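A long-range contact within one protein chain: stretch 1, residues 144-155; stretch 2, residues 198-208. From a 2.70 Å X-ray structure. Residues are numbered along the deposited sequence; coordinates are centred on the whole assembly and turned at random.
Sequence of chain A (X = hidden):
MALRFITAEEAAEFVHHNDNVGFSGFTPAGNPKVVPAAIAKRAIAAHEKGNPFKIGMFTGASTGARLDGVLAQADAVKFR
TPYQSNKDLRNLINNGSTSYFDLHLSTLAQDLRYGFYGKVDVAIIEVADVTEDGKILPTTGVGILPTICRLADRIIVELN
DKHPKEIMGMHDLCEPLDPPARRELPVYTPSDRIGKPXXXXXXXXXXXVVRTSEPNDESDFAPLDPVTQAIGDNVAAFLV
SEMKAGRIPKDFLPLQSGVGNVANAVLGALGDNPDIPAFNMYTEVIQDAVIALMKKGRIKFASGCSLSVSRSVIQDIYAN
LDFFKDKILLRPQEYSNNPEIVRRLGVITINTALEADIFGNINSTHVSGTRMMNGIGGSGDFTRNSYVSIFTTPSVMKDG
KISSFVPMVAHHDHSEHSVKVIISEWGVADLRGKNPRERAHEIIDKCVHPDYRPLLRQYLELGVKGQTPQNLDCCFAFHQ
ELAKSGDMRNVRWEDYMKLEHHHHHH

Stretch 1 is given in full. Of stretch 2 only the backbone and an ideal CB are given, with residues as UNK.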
# COMPACT_ATOMS: atom_id res chain seq x y z
N ILE A 144 -18.14 -5.53 8.44
CA ILE A 144 -17.80 -6.91 8.13
C ILE A 144 -18.97 -7.84 8.43
O ILE A 144 -18.79 -9.02 8.67
CB ILE A 144 -16.57 -7.39 8.95
CG1 ILE A 144 -16.91 -7.42 10.44
CG2 ILE A 144 -15.40 -6.47 8.68
CD1 ILE A 144 -15.76 -7.85 11.33
N LEU A 145 -20.18 -7.29 8.39
CA LEU A 145 -21.40 -8.03 8.65
C LEU A 145 -21.49 -9.41 8.01
O LEU A 145 -21.57 -10.41 8.71
CB LEU A 145 -22.61 -7.20 8.22
CG LEU A 145 -23.99 -7.88 8.29
CD1 LEU A 145 -24.52 -7.87 9.71
CD2 LEU A 145 -24.95 -7.15 7.38
N PRO A 146 -21.50 -9.47 6.67
CA PRO A 146 -21.60 -10.79 6.04
C PRO A 146 -20.58 -11.83 6.49
O PRO A 146 -20.89 -13.02 6.57
CB PRO A 146 -21.52 -10.47 4.54
CG PRO A 146 -20.82 -9.15 4.48
CD PRO A 146 -21.39 -8.41 5.65
N THR A 147 -19.37 -11.39 6.79
CA THR A 147 -18.34 -12.32 7.21
C THR A 147 -18.54 -12.82 8.64
O THR A 147 -18.38 -14.01 8.90
CB THR A 147 -16.94 -11.69 7.08
OG1 THR A 147 -16.77 -11.23 5.73
CG2 THR A 147 -15.85 -12.71 7.41
N ILE A 148 -18.91 -11.93 9.57
CA ILE A 148 -19.11 -12.36 10.95
C ILE A 148 -20.34 -13.26 11.08
O ILE A 148 -20.38 -14.15 11.92
CB ILE A 148 -19.22 -11.15 11.94
CG1 ILE A 148 -20.30 -10.17 11.51
CG2 ILE A 148 -17.89 -10.43 12.04
CD1 ILE A 148 -20.44 -8.99 12.43
N CYS A 149 -21.35 -13.02 10.25
CA CYS A 149 -22.57 -13.82 10.27
C CYS A 149 -22.29 -15.21 9.71
O CYS A 149 -22.90 -16.20 10.15
CB CYS A 149 -23.66 -13.16 9.44
SG CYS A 149 -24.46 -11.75 10.23
N ARG A 150 -21.38 -15.28 8.75
CA ARG A 150 -21.02 -16.54 8.13
C ARG A 150 -20.15 -17.39 9.05
O ARG A 150 -20.41 -18.59 9.24
CB ARG A 150 -20.26 -16.30 6.82
CG ARG A 150 -19.76 -17.57 6.20
CD ARG A 150 -18.43 -17.39 5.48
NE ARG A 150 -18.59 -17.08 4.06
CZ ARG A 150 -17.86 -17.64 3.10
NH1 ARG A 150 -16.92 -18.53 3.40
NH2 ARG A 150 -18.05 -17.29 1.83
N LEU A 151 -19.13 -16.77 9.63
CA LEU A 151 -18.18 -17.45 10.50
C LEU A 151 -18.60 -17.72 11.95
O LEU A 151 -18.05 -18.63 12.57
CB LEU A 151 -16.87 -16.67 10.51
CG LEU A 151 -15.74 -16.94 9.51
CD1 LEU A 151 -16.28 -17.48 8.20
CD2 LEU A 151 -14.97 -15.63 9.31
N ALA A 152 -19.54 -16.94 12.48
CA ALA A 152 -19.98 -17.10 13.87
C ALA A 152 -20.74 -18.38 14.16
O ALA A 152 -21.49 -18.86 13.33
CB ALA A 152 -20.83 -15.91 14.29
N ASP A 153 -20.53 -18.92 15.36
CA ASP A 153 -21.21 -20.13 15.80
C ASP A 153 -22.67 -19.79 16.12
O ASP A 153 -23.59 -20.56 15.85
CB ASP A 153 -20.54 -20.68 17.06
CG ASP A 153 -19.25 -21.41 16.77
OD1 ASP A 153 -18.48 -21.63 17.73
OD2 ASP A 153 -19.01 -21.78 15.60
N ARG A 154 -22.88 -18.62 16.73
CA ARG A 154 -24.22 -18.17 17.07
C ARG A 154 -24.35 -16.67 16.86
O ARG A 154 -23.38 -15.93 16.97
CB ARG A 154 -24.55 -18.54 18.52
CG ARG A 154 -23.43 -18.27 19.49
CD ARG A 154 -23.72 -18.85 20.87
NE ARG A 154 -22.66 -18.50 21.82
CZ ARG A 154 -21.43 -18.98 21.76
NH1 ARG A 154 -21.10 -19.84 20.80
NH2 ARG A 154 -20.50 -18.58 22.63
N ILE A 155 -25.57 -16.24 16.52
CA ILE A 155 -25.84 -14.83 16.25
C ILE A 155 -26.87 -14.23 17.19
O ILE A 155 -27.91 -14.83 17.45
CB ILE A 155 -26.35 -14.65 14.81
CG1 ILE A 155 -25.29 -15.15 13.82
CG2 ILE A 155 -26.69 -13.18 14.56
CD1 ILE A 155 -25.75 -15.15 12.39
N UNK A 198 -29.62 -8.16 1.37
CA UNK A 198 -29.75 -8.79 2.67
C UNK A 198 -28.72 -9.90 2.79
O UNK A 198 -28.15 -10.34 1.80
CB UNK A 198 -31.17 -9.33 2.88
N UNK A 199 -28.50 -10.35 4.02
CA UNK A 199 -27.56 -11.43 4.27
C UNK A 199 -28.36 -12.65 4.73
O UNK A 199 -29.22 -12.55 5.60
CB UNK A 199 -26.51 -11.03 5.31
N UNK A 200 -28.10 -13.80 4.11
CA UNK A 200 -28.79 -15.05 4.42
C UNK A 200 -28.00 -15.93 5.38
O UNK A 200 -26.84 -16.27 5.13
CB UNK A 200 -29.07 -15.82 3.13
N UNK A 201 -28.63 -16.32 6.49
CA UNK A 201 -27.99 -17.18 7.48
C UNK A 201 -28.95 -18.30 7.87
O UNK A 201 -30.12 -18.26 7.52
CB UNK A 201 -27.56 -16.38 8.71
N UNK A 202 -28.43 -19.29 8.58
CA UNK A 202 -29.27 -20.40 9.04
C UNK A 202 -29.95 -19.87 10.29
O UNK A 202 -29.29 -19.56 11.29
CB UNK A 202 -28.47 -21.68 9.31
N UNK A 203 -31.29 -19.74 10.26
CA UNK A 203 -32.02 -19.23 11.42
C UNK A 203 -31.70 -19.95 12.72
O UNK A 203 -31.89 -19.41 13.81
CB UNK A 203 -33.52 -19.32 11.16
N UNK A 204 -31.19 -21.17 12.61
CA UNK A 204 -30.84 -21.97 13.78
C UNK A 204 -29.68 -21.33 14.55
O UNK A 204 -29.50 -21.59 15.75
CB UNK A 204 -30.48 -23.40 13.36
N UNK A 205 -28.90 -20.49 13.87
CA UNK A 205 -27.76 -19.82 14.49
C UNK A 205 -28.18 -18.61 15.33
O UNK A 205 -27.39 -18.13 16.14
CB UNK A 205 -26.77 -19.38 13.41
N UNK A 206 -29.41 -18.12 15.12
CA UNK A 206 -29.91 -16.96 15.87
C UNK A 206 -30.34 -17.41 17.27
O UNK A 206 -31.43 -17.95 17.44
CB UNK A 206 -31.08 -16.29 15.14
N UNK A 207 -29.50 -17.18 18.27
CA UNK A 207 -29.85 -17.57 19.62
C UNK A 207 -30.92 -16.68 20.23
O UNK A 207 -31.48 -17.00 21.27
CB UNK A 207 -28.60 -17.56 20.50
N UNK A 208 -31.19 -15.55 19.58
CA UNK A 208 -32.21 -14.64 20.09
C UNK A 208 -32.29 -13.29 19.39
O UNK A 208 -31.33 -12.82 18.78
CB UNK A 208 -31.96 -14.40 21.58

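At position 198 the CA-to-CB bond points away, and the ideal CB has nothing of stretch 1 within 5.5 Å. The contact therefore sets no preference; the residue is Tyr198.

Position 199 is extended (phi/psi -112/130) and points toward the helix 145-151. Its ideal CB lies 4.7 Å from Leu145 CD2 and 5.4 Å from Cys149 SG, a gap that suits a medium aliphatic side chain such as valine, leucine or isoleucine. Val199 fills it with both methyls: CG1 is 3.8 Å from Leu145 CD2, and CG2 is 4.2 Å from Cys149 CB.

Position 200 points away and could carry almost anything, polar groups included; it is Gln200.

Position 201 turns back toward stretch 1, its ideal CB 4.3 Å from Ile155 CD1 and 4.9 Å from Cys149 O. So short a gap to an apolar tip favours a compact apolar residue. In Val201 (chi1 m), CG1 reaches both partners, at 3.9 Å from Cys149 CB and 4.1 Å from Ile155 CD1.

Positions 202, 203 and 204 have no stretch 1 atom near their ideal CBs. The phi of -52° at 203 is compatible with proline, and the backbone N of 204 invites an acceptor at 202. Asp202 supplies one, OD1 accepting from Ala204 N at 2.8 Å, while Pro203 begins the 3-10 segment.

Position 205 points toward stretch 1, with its ideal CB 4.2 Å from Asp153 O and 4.5 Å from Ile155 CD1. Beyond lie the carbonyls of Cys149, Arg150 and Ala152 near the helix end, so a long donor, lysine or perhaps arginine, is suited. Lys205 extends with chi angles m, t, p, t: NZ donates to Cys149 O at 2.8 Å and, weakly, to Ala152 O at 2.6 Å. Its backbone O accepts from Ile155 N at 2.7 Å (169°).

Position 206 pairs with Ile155 in a parallel bridge, CA to CA 4.6 Å, and both side chains share one sheet face. A branched or long aliphatic residue could lie alongside that neighbour. Ile206 does so through its end, CD1 coming to 3.8 Å from Ile155 CB.

At position 207 the backbone N donates to Ile155 O at 3.0 Å (138°), and the ideal CB is 4.6 Å from Arg154 CB. A small or beta-branched apolar residue would suit this aliphatic root; Val207 places CG1 3.4 Å from Arg154 CB, a tight approach.

Position 208, at phi/psi 171/156, has no stretch 1 atom within 5.5 Å of its ideal CB. The residue is Gly208, whose extended backbone continues the strand.

Stretch 2 (198-208) YVQVDPAKIVG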
# COMPACT_ATOMS: atom_id res chain seq x y z
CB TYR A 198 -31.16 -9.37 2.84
CG TYR A 198 -31.46 -10.50 1.88
CD1 TYR A 198 -30.95 -11.78 2.10
CD2 TYR A 198 -32.20 -10.29 0.73
CE1 TYR A 198 -31.16 -12.81 1.21
CE2 TYR A 198 -32.42 -11.32 -0.18
CZ TYR A 198 -31.89 -12.58 0.06
OH TYR A 198 -32.08 -13.61 -0.84
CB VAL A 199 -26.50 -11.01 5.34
CG1 VAL A 199 -27.14 -10.12 6.35
CG2 VAL A 199 -25.91 -12.23 6.03
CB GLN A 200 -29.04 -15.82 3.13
CG GLN A 200 -29.74 -17.16 3.30
CD GLN A 200 -31.22 -17.03 3.58
OE1 GLN A 200 -31.64 -16.89 4.72
NE2 GLN A 200 -32.02 -17.07 2.52
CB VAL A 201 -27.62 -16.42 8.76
CG1 VAL A 201 -26.83 -15.18 8.42
CG2 VAL A 201 -28.88 -16.08 9.54
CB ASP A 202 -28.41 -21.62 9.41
CG ASP A 202 -29.25 -22.82 9.84
OD1 ASP A 202 -30.38 -22.64 10.33
OD2 ASP A 202 -28.77 -23.96 9.69
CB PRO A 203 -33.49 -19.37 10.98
CG PRO A 203 -33.45 -20.50 10.01
CD PRO A 203 -32.21 -20.22 9.22
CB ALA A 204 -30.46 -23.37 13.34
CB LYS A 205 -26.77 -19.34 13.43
CG LYS A 205 -26.18 -20.45 12.61
CD LYS A 205 -25.21 -19.91 11.57
CE LYS A 205 -24.00 -19.24 12.22
NZ LYS A 205 -23.02 -18.77 11.20
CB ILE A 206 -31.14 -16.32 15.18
CG1 ILE A 206 -30.94 -16.21 13.67
CG2 ILE A 206 -31.40 -14.96 15.77
CD1 ILE A 206 -29.79 -15.33 13.26
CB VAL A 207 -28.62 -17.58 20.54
CG1 VAL A 207 -27.64 -18.63 20.05
CG2 VAL A 207 -27.98 -16.21 20.57
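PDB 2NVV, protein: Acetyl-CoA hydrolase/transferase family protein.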